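Long-range contact in putative angiotensinogen (Lampetra fluviatilis, PDB 5INW), which binds heparin, which promotes its inhibition of thrombin through a template mechanism, as a member of the serpin family: residues A[172-184]-A[195-207]. The protein carries 1 engineered substitution. Sequence-based numbering, arbitrary orientation.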
ATOM      1  N   GLY A 172      11.769  -1.994   0.040  1.00 48.23           N
ATOM      2  CA  GLY A 172      11.061  -1.714   1.267  1.00 49.23           C
ATOM      3  C   GLY A 172      12.027  -1.538   2.426  1.00 52.12           C
ATOM      4  O   GLY A 172      12.995  -2.303   2.570  1.00 60.10           O
ATOM      5  N   LYS A 173      11.767  -0.548   3.271  1.00 49.89           N
ATOM      6  CA  LYS A 173      12.657  -0.208   4.354  1.00 48.51           C
ATOM      7  C   LYS A 173      11.809   0.122   5.556  1.00 44.41           C
ATOM      8  O   LYS A 173      10.938   0.959   5.476  1.00 42.47           O
ATOM      9  CB  LYS A 173      13.528   0.984   3.915  1.00 52.62           C
ATOM     10  CG  LYS A 173      14.760   1.240   4.757  1.00 58.08           C
ATOM     11  CD  LYS A 173      15.921   0.285   4.479  1.00 62.37           C
ATOM     12  CE  LYS A 173      16.839   0.137   5.715  1.00 67.13           C
ATOM     13  NZ  LYS A 173      16.301  -0.783   6.780  1.00 68.01           N
ATOM     14  N   ASN A 174      12.065  -0.548   6.667  1.00 42.70           N
ATOM     15  CA  ASN A 174      11.608  -0.101   7.974  1.00 41.18           C
ATOM     16  C   ASN A 174      12.686   0.655   8.736  1.00 40.48           C
ATOM     17  O   ASN A 174      13.857   0.308   8.701  1.00 40.01           O
ATOM     18  CB  ASN A 174      11.229  -1.267   8.828  1.00 41.59           C
ATOM     19  CG  ASN A 174      10.222  -2.137   8.168  1.00 42.07           C
ATOM     20  OD1 ASN A 174       9.076  -1.726   7.882  1.00 44.06           O
ATOM     21  ND2 ASN A 174      10.617  -3.373   7.948  1.00 43.63           N
ATOM     22  N   VAL A 175      12.263   1.684   9.455  1.00 41.59           N
ATOM     23  CA  VAL A 175      13.153   2.477  10.302  1.00 44.01           C
ATOM     24  C   VAL A 175      12.431   2.788  11.575  1.00 41.86           C
ATOM     25  O   VAL A 175      11.228   3.058  11.533  1.00 43.96           O
ATOM     26  CB  VAL A 175      13.595   3.781   9.623  1.00 47.43           C
ATOM     27  CG1 VAL A 175      14.588   4.517  10.504  1.00 52.10           C
ATOM     28  CG2 VAL A 175      14.286   3.468   8.294  1.00 50.36           C
ATOM     29  N   VAL A 176      13.132   2.663  12.700  1.00 39.89           N
ATOM     30  CA  VAL A 176      12.555   2.916  13.989  1.00 39.71           C
ATOM     31  C   VAL A 176      13.411   3.901  14.755  1.00 41.68           C
ATOM     32  O   VAL A 176      14.589   3.647  15.111  1.00 43.70           O
ATOM     33  CB  VAL A 176      12.374   1.616  14.805  1.00 40.71           C
ATOM     34  CG1 VAL A 176      11.853   1.921  16.206  1.00 40.62           C
ATOM     35  CG2 VAL A 176      11.429   0.630  14.077  1.00 40.57           C
ATOM     36  N   PHE A 177      12.814   5.039  15.052  1.00 41.56           N
ATOM     37  CA  PHE A 177      13.473   6.041  15.884  1.00 43.51           C
ATOM     38  C   PHE A 177      12.974   5.927  17.321  1.00 42.83           C
ATOM     39  O   PHE A 177      11.789   5.705  17.555  1.00 43.21           O
ATOM     40  CB  PHE A 177      13.193   7.440  15.321  1.00 43.36           C
ATOM     41  CG  PHE A 177      13.630   7.621  13.916  1.00 41.85           C
ATOM     42  CD1 PHE A 177      14.974   7.810  13.622  1.00 40.30           C
ATOM     43  CD2 PHE A 177      12.682   7.586  12.861  1.00 43.12           C
ATOM     44  CE1 PHE A 177      15.402   8.006  12.322  1.00 41.77           C
ATOM     45  CE2 PHE A 177      13.109   7.778  11.524  1.00 43.84           C
ATOM     46  CZ  PHE A 177      14.488   7.975  11.258  1.00 43.45           C
ATOM     47  N   SER A 178      13.856   6.166  18.272  1.00 45.19           N
ATOM     48  CA  SER A 178      13.516   6.076  19.693  1.00 46.69           C
ATOM     49  C   SER A 178      14.033   7.286  20.478  1.00 48.19           C
ATOM     50  O   SER A 178      15.108   7.830  20.178  1.00 43.98           O
ATOM     51  CB  SER A 178      14.075   4.755  20.247  1.00 47.65           C
ATOM     52  OG  SER A 178      14.056   4.725  21.654  1.00 50.99           O
ATOM     53  N   LYS A 179      13.275   7.672  21.515  1.00 52.50           N
ATOM     54  CA  LYS A 179      13.713   8.759  22.460  1.00 58.28           C
ATOM     55  C   LYS A 179      15.075   8.474  23.068  1.00 59.17           C
ATOM     56  O   LYS A 179      15.378   7.339  23.450  1.00 58.37           O
ATOM     57  CB  LYS A 179      12.721   8.970  23.585  1.00 60.11           C
ATOM     58  CG  LYS A 179      12.835  10.287  24.313  1.00 63.89           C
ATOM     59  CD  LYS A 179      11.789  10.355  25.425  1.00 67.31           C
ATOM     60  CE  LYS A 179      11.373  11.778  25.778  1.00 71.39           C
ATOM     61  NZ  LYS A 179      12.411  12.512  26.551  1.00 74.60           N
ATOM     62  N   LYS A 180      15.906   9.503  23.106  1.00 62.76           N
ATOM     63  CA  LYS A 180      17.320   9.341  23.438  1.00 67.84           C
ATOM     64  C   LYS A 180      17.531   8.813  24.834  1.00 65.98           C
ATOM     65  O   LYS A 180      18.349   7.930  25.034  1.00 72.50           O
ATOM     66  CB  LYS A 180      18.097  10.652  23.269  1.00 71.75           C
ATOM     67  CG  LYS A 180      19.608  10.454  23.211  1.00 74.73           C
ATOM     68  CD  LYS A 180      20.328  11.777  23.015  1.00 76.62           C
ATOM     69  CE  LYS A 180      20.495  12.450  24.364  1.00 80.71           C
ATOM     70  NZ  LYS A 180      21.259  13.713  24.290  1.00 85.16           N
ATOM     71  N   GLY A 181      16.790   9.307  25.792  1.00 63.31           N
ATOM     72  CA  GLY A 181      16.907   8.721  27.133  1.00 67.71           C
ATOM     73  C   GLY A 181      16.343   7.305  27.366  1.00 66.46           C
ATOM     74  O   GLY A 181      16.611   6.697  28.371  1.00 66.53           O
ATOM     75  N   LEU A 182      15.558   6.787  26.437  1.00 64.46           N
ATOM     76  CA  LEU A 182      14.569   5.771  26.736  1.00 62.71           C
ATOM     77  C   LEU A 182      15.136   4.372  26.550  1.00 62.76           C
ATOM     78  O   LEU A 182      15.442   3.979  25.415  1.00 63.16           O
ATOM     79  CB  LEU A 182      13.336   5.969  25.836  1.00 59.36           C
ATOM     80  CG  LEU A 182      12.267   4.905  25.943  1.00 59.16           C
ATOM     81  CD1 LEU A 182      11.605   5.002  27.307  1.00 62.42           C
ATOM     82  CD2 LEU A 182      11.247   5.030  24.827  1.00 57.82           C
ATOM     83  N   TRP A 183      15.151   3.615  27.650  1.00 64.23           N
ATOM     84  CA  TRP A 183      15.637   2.241  27.699  1.00 65.51           C
ATOM     85  C   TRP A 183      14.624   1.328  26.987  1.00 60.73           C
ATOM     86  O   TRP A 183      13.428   1.388  27.243  1.00 57.78           O
ATOM     87  CB  TRP A 183      15.875   1.734  29.160  1.00 70.75           C
ATOM     88  CG  TRP A 183      17.119   2.414  29.880  1.00 79.21           C
ATOM     89  CD1 TRP A 183      17.508   3.729  29.771  1.00 81.56           C
ATOM     90  CD2 TRP A 183      18.158   1.773  30.688  1.00 83.72           C
ATOM     91  NE1 TRP A 183      18.686   3.952  30.451  1.00 83.70           N
ATOM     92  CE2 TRP A 183      19.114   2.780  31.019  1.00 85.48           C
ATOM     93  CE3 TRP A 183      18.369   0.458  31.166  1.00 84.45           C
ATOM     94  CZ2 TRP A 183      20.252   2.520  31.826  1.00 85.80           C
ATOM     95  CZ3 TRP A 183      19.514   0.199  31.965  1.00 86.61           C
ATOM     96  CH2 TRP A 183      20.434   1.233  32.283  1.00 86.82           C
ATOM     97  N   LEU A 184      15.137   0.478  26.103  1.00 57.01           N
ATOM     98  CA  LEU A 184      14.357  -0.484  25.360  1.00 52.96           C
ATOM     99  C   LEU A 184      14.763  -1.891  25.754  1.00 55.22           C
ATOM    100  O   LEU A 184      15.954  -2.179  26.023  1.00 57.25           O
ATOM    101  CB  LEU A 184      14.590  -0.268  23.872  1.00 49.90           C
ATOM    102  CG  LEU A 184      14.304   1.159  23.363  1.00 48.99           C
ATOM    103  CD1 LEU A 184      14.563   1.194  21.878  1.00 49.51           C
ATOM    104  CD2 LEU A 184      12.872   1.653  23.580  1.00 48.05           C
ATOM    105  N   LEU A 195      13.284  -9.596  12.104  1.00 60.43           N
ATOM    106  CA  LEU A 195      12.112  -9.637  11.221  1.00 60.18           C
ATOM    107  C   LEU A 195      11.850  -8.394  10.331  1.00 57.91           C
ATOM    108  O   LEU A 195      11.189  -8.522   9.282  1.00 62.84           O
ATOM    109  CB  LEU A 195      10.851  -9.840  12.058  1.00 61.94           C
ATOM    110  CG  LEU A 195      10.834 -10.976  13.071  1.00 63.22           C
ATOM    111  CD1 LEU A 195       9.437 -11.052  13.678  1.00 61.76           C
ATOM    112  CD2 LEU A 195      11.259 -12.303  12.426  1.00 65.37           C
ATOM    113  N   PHE A 196      12.276  -7.200  10.760  1.00 53.33           N
ATOM    114  CA  PHE A 196      12.003  -5.956  10.004  1.00 49.88           C
ATOM    115  C   PHE A 196      13.262  -5.258   9.412  1.00 47.10           C
ATOM    116  O   PHE A 196      13.122  -4.308   8.717  1.00 42.87           O
ATOM    117  CB  PHE A 196      11.132  -5.015  10.866  1.00 48.64           C
ATOM    118  CG  PHE A 196       9.866  -5.657  11.346  1.00 50.94           C
ATOM    119  CD1 PHE A 196       8.769  -5.858  10.475  1.00 51.29           C
ATOM    120  CD2 PHE A 196       9.750  -6.128  12.649  1.00 53.62           C
ATOM    121  CE1 PHE A 196       7.606  -6.498  10.896  1.00 48.29           C
ATOM    122  CE2 PHE A 196       8.569  -6.754  13.078  1.00 51.89           C
ATOM    123  CZ  PHE A 196       7.512  -6.936  12.195  1.00 49.29           C
ATOM    124  N   LYS A 197      14.460  -5.764   9.690  1.00 49.21           N
ATOM    125  CA  LYS A 197      15.726  -5.251   9.184  1.00 49.52           C
ATOM    126  C   LYS A 197      16.010  -3.857   9.585  1.00 48.72           C
ATOM    127  O   LYS A 197      16.602  -3.124   8.826  1.00 51.68           O
ATOM    128  CB  LYS A 197      15.816  -5.367   7.675  1.00 50.65           C
ATOM    129  CG  LYS A 197      15.457  -6.718   7.119  1.00 54.78           C
ATOM    130  CD  LYS A 197      16.577  -7.734   7.234  1.00 58.91           C
ATOM    131  CE  LYS A 197      16.056  -9.024   7.880  1.00 63.37           C
ATOM    132  NZ  LYS A 197      16.912 -10.246   7.676  1.00 67.70           N
ATOM    133  N   SER A 198      15.552  -3.450  10.753  1.00 51.35           N
ATOM    134  CA  SER A 198      15.795  -2.095  11.245  1.00 51.75           C
ATOM    135  C   SER A 198      16.617  -2.163  12.496  1.00 53.01           C
ATOM    136  O   SER A 198      16.275  -2.865  13.422  1.00 54.53           O
ATOM    137  CB  SER A 198      14.505  -1.371  11.589  1.00 52.58           C
ATOM    138  OG  SER A 198      14.842  -0.057  12.029  1.00 55.17           O
ATOM    139  N   ASN A 199      17.710  -1.422  12.516  1.00 56.26           N
ATOM    140  CA  ASN A 199      18.334  -1.019  13.766  1.00 58.18           C
ATOM    141  C   ASN A 199      17.697   0.227  14.242  1.00 56.72           C
ATOM    142  O   ASN A 199      17.075   0.917  13.452  1.00 62.97           O
ATOM    143  CB  ASN A 199      19.817  -0.872  13.643  1.00 60.74           C
ATOM    144  CG  ASN A 199      20.524  -2.170  13.991  1.00 66.26           C
ATOM    145  OD1 ASN A 199      20.933  -2.900  13.103  1.00 66.49           O
ATOM    146  ND2 ASN A 199      20.614  -2.496  15.310  1.00 71.52           N
ATOM    147  N   VAL A 200      17.693   0.403  15.556  1.00 56.34           N
ATOM    148  CA  VAL A 200      16.923   1.457  16.206  1.00 55.52           C
ATOM    149  C   VAL A 200      17.838   2.607  16.334  1.00 54.03           C
ATOM    150  O   VAL A 200      18.898   2.440  16.882  1.00 51.41           O
ATOM    151  CB  VAL A 200      16.465   1.057  17.629  1.00 55.94           C
ATOM    152  CG1 VAL A 200      15.851   2.249  18.353  1.00 56.29           C
ATOM    153  CG2 VAL A 200      15.463  -0.070  17.556  1.00 54.71           C
ATOM    154  N   ARG A 201      17.450   3.750  15.788  1.00 56.51           N
ATOM    155  CA  ARG A 201      18.273   4.963  15.889  1.00 59.22           C
ATOM    156  C   ARG A 201      17.645   5.829  16.974  1.00 56.65           C
ATOM    157  O   ARG A 201      16.428   5.984  17.017  1.00 56.17           O
ATOM    158  CB  ARG A 201      18.381   5.708  14.535  1.00 62.48           C
ATOM    159  CG  ARG A 201      18.819   4.882  13.302  1.00 68.04           C
ATOM    160  CD  ARG A 201      20.204   4.223  13.423  1.00 77.07           C
ATOM    161  NE  ARG A 201      20.386   2.984  12.615  1.00 83.58           N
ATOM    162  CZ  ARG A 201      21.549   2.322  12.428  1.00 86.32           C
ATOM    163  NH1 ARG A 201      22.679   2.738  12.988  1.00 91.50           N
ATOM    164  NH2 ARG A 201      21.595   1.227  11.666  1.00 87.16           N
ATOM    165  N   SER A 202      18.462   6.358  17.873  1.00 55.28           N
ATOM    166  CA  SER A 202      17.965   7.258  18.914  1.00 55.49           C
ATOM    167  C   SER A 202      17.992   8.737  18.477  1.00 54.01           C
ATOM    168  O   SER A 202      18.749   9.121  17.594  1.00 50.79           O
ATOM    169  CB  SER A 202      18.722   7.067  20.224  1.00 55.13           C
ATOM    170  OG  SER A 202      20.081   7.190  19.987  1.00 58.40           O
ATOM    171  N   VAL A 203      17.099   9.533  19.074  1.00 53.79           N
ATOM    172  CA  VAL A 203      16.861  10.905  18.637  1.00 53.26           C
ATOM    173  C   VAL A 203      16.423  11.740  19.790  1.00 54.67           C
ATOM    174  O   VAL A 203      15.733  11.233  20.688  1.00 54.17           O
ATOM    175  CB  VAL A 203      15.729  10.981  17.613  1.00 51.59           C
ATOM    176  CG1 VAL A 203      15.448  12.418  17.197  1.00 52.19           C
ATOM    177  CG2 VAL A 203      16.066  10.156  16.395  1.00 50.90           C
ATOM    178  N   ASP A 204      16.864  13.006  19.778  1.00 56.79           N
ATOM    179  CA  ASP A 204      16.448  14.001  20.748  1.00 58.86           C
ATOM    180  C   ASP A 204      15.223  14.672  20.144  1.00 59.60           C
ATOM    181  O   ASP A 204      15.336  15.622  19.370  1.00 63.66           O
ATOM    182  CB  ASP A 204      17.575  14.993  21.015  1.00 61.45           C
ATOM    183  CG  ASP A 204      17.233  16.029  22.100  1.00 64.87           C
ATOM    184  OD1 ASP A 204      16.124  16.028  22.673  1.00 62.75           O
ATOM    185  OD2 ASP A 204      18.106  16.877  22.379  1.00 69.37           O
ATOM    186  N   PHE A 205      14.044  14.155  20.468  1.00 58.82           N
ATOM    187  CA  PHE A 205      12.797  14.729  19.964  1.00 58.72           C
ATOM    188  C   PHE A 205      12.479  16.038  20.663  1.00 61.91           C
ATOM    189  O   PHE A 205      11.569  16.738  20.213  1.00 71.50           O
ATOM    190  CB  PHE A 205      11.605  13.773  20.162  1.00 57.26           C
ATOM    191  CG  PHE A 205      11.754  12.436  19.476  1.00 54.65           C
ATOM    192  CD1 PHE A 205      11.716  12.339  18.117  1.00 52.34           C
ATOM    193  CD2 PHE A 205      11.858  11.259  20.222  1.00 55.88           C
ATOM    194  CE1 PHE A 205      11.794  11.105  17.494  1.00 51.24           C
ATOM    195  CE2 PHE A 205      11.933  10.022  19.599  1.00 53.06           C
ATOM    196  CZ  PHE A 205      11.897   9.947  18.229  1.00 51.64           C
ATOM    197  N   GLY A 206      13.111  16.311  21.811  1.00 61.93           N
ATOM    198  CA  GLY A 206      12.968  17.588  22.516  1.00 64.16           C
ATOM    199  C   GLY A 206      13.361  18.781  21.650  1.00 64.47           C
ATOM    200  O   GLY A 206      12.614  19.737  21.545  1.00 66.30           O
ATOM    201  N   ASP A 207      14.523  18.698  21.024  1.00 64.95           N
ATOM    202  CA  ASP A 207      14.935  19.630  19.998  1.00 66.09           C
ATOM    203  C   ASP A 207      14.315  19.211  18.689  1.00 68.49           C
ATOM    204  O   ASP A 207      14.981  18.638  17.835  1.00 68.99           O
ATOM    205  CB  ASP A 207      16.453  19.614  19.888  1.00 67.74           C
ATOM    206  CG  ASP A 207      16.992  20.636  18.891  1.00 70.61           C
ATOM    207  OD1 ASP A 207      16.184  21.420  18.262  1.00 70.13           O
ATOM    208  OD2 ASP A 207      18.247  20.623  18.750  1.00 69.27           O
TER
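Parallel pairing of strand 172-179 with the short strand 200-203, at an edge of the large mixed sheet, makes this contact, and Asn174, bonded to the end of helix 186-196, extends it beyond the paired residues. Three backbone bonds carry the pairing: Arg201 N to Val176 O (2.9 Å), Ser178 N to Arg201 O (2.9 Å) and Val203 N to Ser178 O (2.8 Å). On one face of the pair Phe177 sets CD1 3.8 Å from Val203 CG2, and its CB meets the rim of the Phe205 ring at CZ (4.1 Å); Met215 of helix 208-221 touches both phenylalanine side chains. On the other face Val200 CG1 lies 3.6 Å from Ser178 CB and also meets the tip of Leu184, through CD1. Strand, helix 186-196 and strand form a beta-alpha-beta crossover, here in the main sheet of the serpin fold, sheet A. Where the helix ends, Asn174 ND2 donates to Phe196 O (2.8 Å) in an almost straight bond, 174° at the hydrogen, which lies in the amide plane and uses a carbonyl lone pair. With CG beside the backbone N (chi1 -55°), the amide reaches this carbonyl while OD1 accepts from Asn244 of strand 238-251, so both ends of the amide are held. An alanine here would remove the amide, and Phe196 O and Asn244 would probably each lose a partner, weakening the tie between helix end and sheet. Further along, with OG swung opposite its own N (chi1 -179°), the Ser198 hydroxyl comes to lie beside Val176 N, from which it receives a weak, bent bond, while OG donates to Asn199 O (2.8 Å).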